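Local coordinates for protein transcriptional regulator AefR (Pseudomonas syringae pv. tomato, PDB 3CDL) that probably binds cis-regulatory DNA as a TetR-family transcription factor, forming a two-subunit assembly of mainly helical chains, at residues W137-Q142 with V150-A155; A156-A161 with G197-P202. All blocks are in the same frame, centred on the assembly; numbering follows the deposited sequence.

Interaction 1: W137-Q142 with V150-A155; sequences WIRAAQ and VDPGFA
With CG2 anti to the backbone N and CG1 anti to the carbonyl carbon (chi1 -70°), Ile138 turns both of its branches to the start of helix 152-167. Its CD1 lies 3.9 Å from Ala155 CB, and its CG2 comes up beside Pro152, 4.0 Å from Pro152 CA. Ala155 CB therefore sits against two methyls of one isoleucine, a mostly apolar fit at the buried end of the contact, although Ile138 CD1 also comes near Pro152 O. Toward solvent, Arg139 starts with CG anti to its backbone N and then bends at chi3 (22°), which folds the guanidinium back over the proline. Arg139 NH2 stands 3.5 Å from Pro152 CG, Pro152 CB lies over one face of the guanidinium, and the two side chains cross at about a right angle. The backbones are close here too, with Arg139 CA 5.6 Å from Pro152 CA. Gln142 carries its amide to the backbone of Val150 and past the proline ring, again crossing it at about a right angle. Asp151 holds the N-cap position of the second helix: Phe154 N donates to Asp151 OD2 over 3.2 Å, a capping bond that meets the anti side of the carboxylate. The contact thus closes a helix-loop-helix connection in the range assigned to the AefR-like C-terminal domain, joining helix 133-143 to the first turn of helix 152-167. Leu147 of the loop touches Ile138 and Gln142, Phe195 of helix 181-199 packs on Ile138 and Ala155, and Phe154 stacks on Phe166 of the second subunit.

Interaction 2: A156-A161 with G197-P202; sequences ATQMHA and GWYEIP
Gln158 NE2 donates to Tyr199 OH over 2.6 Å, and this one bond carries the contact. The N-H...O angle is 149°, so it is moderately bent, while the phenol oxygen lies only 8° out of the amide plane of Gln158. On the tyrosine side the nitrogen arrives at the ring edge, near the ring plane, with Tyr199 CE2 3.5 Å from Gln158 NE2. Amide and ring planes are turned 68° apart and the side chains cross at about a right angle, so the two groups do not stack. Gln158 reaches across by running extended beyond CG, and its other amide atom, OE1, bonds with Ser190 OG of the second subunit. Both ends of this buried amide are therefore engaged, one within the chain and one across the subunit boundary. In the helical C-terminal region assigned to AefR-like repressors, the bond ties helix 152-167 to the last turn of helix 181-199, where Glu200 is the first residue to leave helical geometry. Both helices reach the second subunit, consistent with the four-helix dimer interface common among TetR-family regulators. The tyrosine ring is held in turn by its own neighbours: Trp198 CD1 lies 3.4 Å above the plane of the Tyr199 ring, over its centre, and Phe195, Leu147 and Met194 of the second subunit also pack on it. Farther out, Lys148 pairs with Tyr199 backbone to backbone, while its NZ bonds to Trp198 O and its side chain makes a cation-pi contact with the Trp198 ring.

In the fold
Interactions 1 and 2 lie in series on helix 152-167, their centres about 9 Å apart: its first turn meets helix 133-143, and the turns that follow reach the end of helix 181-199. They touch directly. Val150 CG1 is 3.4 Å from Tyr199 CE1, so the segment leading into the shared helix packs on the tyrosine of interaction 2, and Ile138 CD1 is 3.5 Å from Ala156 N. Both centres are about 19 Å from the centre of the chain, within the range assigned to the C-terminal domain and away in sequence from the predicted helix-turn-helix. The N-terminal half of helix 152-167 thus faces both its own chain's helices and the second subunit.

Interaction 1: W137-Q142 with V150-A155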
# COMPACT_ATOMS: atom_id res chain seq x y z
N TRP B 137 -5.48 0.85 -22.32
CA TRP B 137 -6.86 1.21 -22.61
C TRP B 137 -7.07 2.72 -22.57
O TRP B 137 -7.60 3.30 -23.52
CB TRP B 137 -7.77 0.52 -21.60
CG TRP B 137 -9.24 0.63 -21.87
CD1 TRP B 137 -10.00 -0.17 -22.70
CD2 TRP B 137 -10.15 1.58 -21.30
NE1 TRP B 137 -11.31 0.24 -22.68
CE2 TRP B 137 -11.43 1.31 -21.82
CE3 TRP B 137 -9.99 2.64 -20.40
CZ2 TRP B 137 -12.55 2.06 -21.47
CZ3 TRP B 137 -11.11 3.38 -20.04
CH2 TRP B 137 -12.37 3.09 -20.58
N ILE B 138 -6.66 3.35 -21.46
CA ILE B 138 -6.79 4.81 -21.29
C ILE B 138 -6.20 5.56 -22.49
O ILE B 138 -6.85 6.47 -23.01
CB ILE B 138 -6.18 5.31 -19.93
CG1 ILE B 138 -7.03 4.84 -18.75
CG2 ILE B 138 -6.06 6.82 -19.88
CD1 ILE B 138 -6.25 4.60 -17.45
N ARG B 139 -5.00 5.18 -22.90
CA ARG B 139 -4.34 5.72 -24.10
C ARG B 139 -5.18 5.51 -25.36
O ARG B 139 -5.34 6.43 -26.16
CB ARG B 139 -2.95 5.09 -24.26
CG ARG B 139 -2.18 5.47 -25.53
CD ARG B 139 -0.65 5.26 -25.42
NE ARG B 139 -0.29 4.28 -24.40
CZ ARG B 139 0.42 4.56 -23.31
NH1 ARG B 139 0.66 3.59 -22.41
NH2 ARG B 139 0.90 5.79 -23.11
N ALA B 140 -5.73 4.30 -25.54
CA ALA B 140 -6.62 4.04 -26.68
C ALA B 140 -7.90 4.89 -26.64
O ALA B 140 -8.27 5.52 -27.64
CB ALA B 140 -6.95 2.56 -26.77
N ALA B 141 -8.56 4.91 -25.48
CA ALA B 141 -9.77 5.71 -25.24
C ALA B 141 -9.53 7.19 -25.52
O ALA B 141 -10.40 7.88 -26.09
CB ALA B 141 -10.26 5.50 -23.82
N GLN B 142 -8.34 7.66 -25.14
CA GLN B 142 -7.91 9.04 -25.41
C GLN B 142 -7.74 9.36 -26.90
O GLN B 142 -8.19 10.41 -27.35
CB GLN B 142 -6.64 9.38 -24.63
CG GLN B 142 -6.88 9.94 -23.25
CD GLN B 142 -5.61 10.00 -22.41
OE1 GLN B 142 -5.67 10.05 -21.18
NE2 GLN B 142 -4.45 9.99 -23.06
N VAL B 150 -4.58 13.19 -20.25
CA VAL B 150 -3.77 13.09 -19.04
C VAL B 150 -2.75 12.00 -19.35
O VAL B 150 -2.96 11.25 -20.29
CB VAL B 150 -4.66 12.78 -17.76
CG1 VAL B 150 -5.50 11.50 -17.94
CG2 VAL B 150 -3.82 12.72 -16.51
N ASP B 151 -1.66 11.93 -18.58
CA ASP B 151 -0.70 10.83 -18.70
C ASP B 151 -1.39 9.53 -18.37
O ASP B 151 -1.85 9.35 -17.25
CB ASP B 151 0.46 11.04 -17.72
CG ASP B 151 1.60 10.02 -17.92
OD1 ASP B 151 2.37 10.17 -18.91
OD2 ASP B 151 1.73 9.10 -17.08
N PRO B 152 -1.51 8.62 -19.36
CA PRO B 152 -2.16 7.31 -19.17
C PRO B 152 -1.78 6.60 -17.86
O PRO B 152 -2.65 6.06 -17.18
CB PRO B 152 -1.71 6.52 -20.40
CG PRO B 152 -1.61 7.60 -21.48
CD PRO B 152 -1.06 8.81 -20.76
N GLY B 153 -0.49 6.64 -17.50
CA GLY B 153 0.02 6.08 -16.25
C GLY B 153 -0.49 6.79 -15.01
O GLY B 153 -0.79 6.15 -13.99
N PHE B 154 -0.59 8.12 -15.06
CA PHE B 154 -1.18 8.87 -13.95
C PHE B 154 -2.64 8.42 -13.71
O PHE B 154 -3.07 8.18 -12.58
CB PHE B 154 -1.07 10.37 -14.25
CG PHE B 154 -1.38 11.25 -13.08
CD1 PHE B 154 -0.37 11.63 -12.21
CD2 PHE B 154 -2.68 11.71 -12.86
CE1 PHE B 154 -0.64 12.45 -11.12
CE2 PHE B 154 -2.97 12.55 -11.77
CZ PHE B 154 -1.94 12.92 -10.91
N ALA B 155 -3.39 8.26 -14.79
CA ALA B 155 -4.79 7.93 -14.69
C ALA B 155 -5.02 6.49 -14.21
O ALA B 155 -5.90 6.24 -13.37
CB ALA B 155 -5.47 8.18 -16.03

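Interaction 2: A156-A161 with G197-P202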
# COMPACT_ATOMS: atom_id res chain seq x y z
N ALA B 156 -4.21 5.56 -14.71
CA ALA B 156 -4.30 4.15 -14.33
C ALA B 156 -4.02 3.93 -12.84
O ALA B 156 -4.67 3.08 -12.19
CB ALA B 156 -3.35 3.30 -15.20
N THR B 157 -3.09 4.71 -12.30
CA THR B 157 -2.72 4.61 -10.88
C THR B 157 -3.90 4.90 -9.95
O THR B 157 -4.16 4.15 -9.02
CB THR B 157 -1.50 5.50 -10.59
OG1 THR B 157 -0.46 5.13 -11.50
CG2 THR B 157 -1.01 5.35 -9.12
N GLN B 158 -4.62 5.97 -10.25
CA GLN B 158 -5.85 6.34 -9.56
C GLN B 158 -6.87 5.23 -9.72
O GLN B 158 -7.46 4.76 -8.74
CB GLN B 158 -6.38 7.65 -10.15
CG GLN B 158 -5.42 8.83 -10.02
CD GLN B 158 -5.98 10.08 -10.65
OE1 GLN B 158 -6.20 11.06 -9.97
NE2 GLN B 158 -6.23 10.05 -11.96
N MSE B 159 -7.03 4.78 -10.97
CA MSE B 159 -7.93 3.67 -11.29
C MSE B 159 -7.66 2.49 -10.35
O MSE B 159 -8.55 1.99 -9.70
CB MSE B 159 -7.73 3.25 -12.75
CG MSE B 159 -9.01 3.01 -13.54
SE MSE B 159 -8.75 2.11 -15.26
CE MSE B 159 -9.72 3.32 -16.41
N HIS B 160 -6.39 2.07 -10.32
CA HIS B 160 -5.92 0.95 -9.52
C HIS B 160 -6.04 1.16 -8.03
O HIS B 160 -6.45 0.23 -7.31
CB HIS B 160 -4.48 0.60 -9.89
CG HIS B 160 -4.39 -0.35 -11.04
ND1 HIS B 160 -3.88 0.03 -12.28
CD2 HIS B 160 -4.75 -1.65 -11.16
CE1 HIS B 160 -3.92 -1.01 -13.10
NE2 HIS B 160 -4.46 -2.04 -12.46
N ALA B 161 -5.70 2.38 -7.59
CA ALA B 161 -5.86 2.84 -6.20
C ALA B 161 -7.28 2.74 -5.68
O ALA B 161 -7.51 2.44 -4.53
CB ALA B 161 -5.38 4.31 -6.09
N GLY B 197 -16.68 9.83 -14.33
CA GLY B 197 -17.18 11.14 -13.90
C GLY B 197 -16.23 12.27 -14.26
O GLY B 197 -16.65 13.28 -14.83
N TRP B 198 -14.94 12.08 -13.95
CA TRP B 198 -13.92 13.12 -14.16
C TRP B 198 -13.28 13.08 -15.54
O TRP B 198 -13.08 14.11 -16.16
CB TRP B 198 -12.84 13.08 -13.06
CG TRP B 198 -11.73 14.07 -13.31
CD1 TRP B 198 -10.45 13.78 -13.64
CD2 TRP B 198 -11.83 15.51 -13.30
NE1 TRP B 198 -9.73 14.94 -13.83
CE2 TRP B 198 -10.55 16.02 -13.63
CE3 TRP B 198 -12.88 16.42 -13.07
CZ2 TRP B 198 -10.28 17.40 -13.71
CZ3 TRP B 198 -12.61 17.80 -13.15
CH2 TRP B 198 -11.32 18.27 -13.47
N TYR B 199 -12.96 11.89 -16.02
CA TYR B 199 -12.18 11.77 -17.26
C TYR B 199 -12.94 11.67 -18.58
O TYR B 199 -12.40 12.04 -19.65
CB TYR B 199 -11.20 10.63 -17.16
CG TYR B 199 -10.03 10.96 -16.29
CD1 TYR B 199 -9.12 11.96 -16.65
CD2 TYR B 199 -9.81 10.28 -15.10
CE1 TYR B 199 -8.04 12.25 -15.84
CE2 TYR B 199 -8.73 10.56 -14.30
CZ TYR B 199 -7.86 11.53 -14.65
OH TYR B 199 -6.80 11.78 -13.81
N GLU B 200 -14.17 11.20 -18.53
CA GLU B 200 -14.93 11.05 -19.76
C GLU B 200 -15.27 12.40 -20.44
O GLU B 200 -15.77 13.33 -19.80
CB GLU B 200 -16.19 10.24 -19.52
CG GLU B 200 -16.90 9.88 -20.80
CD GLU B 200 -17.99 8.84 -20.61
OE1 GLU B 200 -18.31 8.52 -19.44
OE2 GLU B 200 -18.51 8.33 -21.64
N ILE B 201 -14.95 12.49 -21.74
CA ILE B 201 -15.57 13.47 -22.62
C ILE B 201 -16.87 12.84 -23.15
O ILE B 201 -16.82 11.86 -23.91
CB ILE B 201 -14.66 13.86 -23.81
CG1 ILE B 201 -13.23 14.14 -23.33
CG2 ILE B 201 -15.25 15.05 -24.57
CD1 ILE B 201 -12.22 14.10 -24.46
N PRO B 202 -18.04 13.39 -22.76
CA PRO B 202 -19.28 12.70 -23.11
C PRO B 202 -19.63 12.84 -24.60
O PRO B 202 -19.61 13.95 -25.16
CB PRO B 202 -20.32 13.35 -22.20
CG PRO B 202 -19.78 14.74 -21.94
CD PRO B 202 -18.28 14.65 -22.03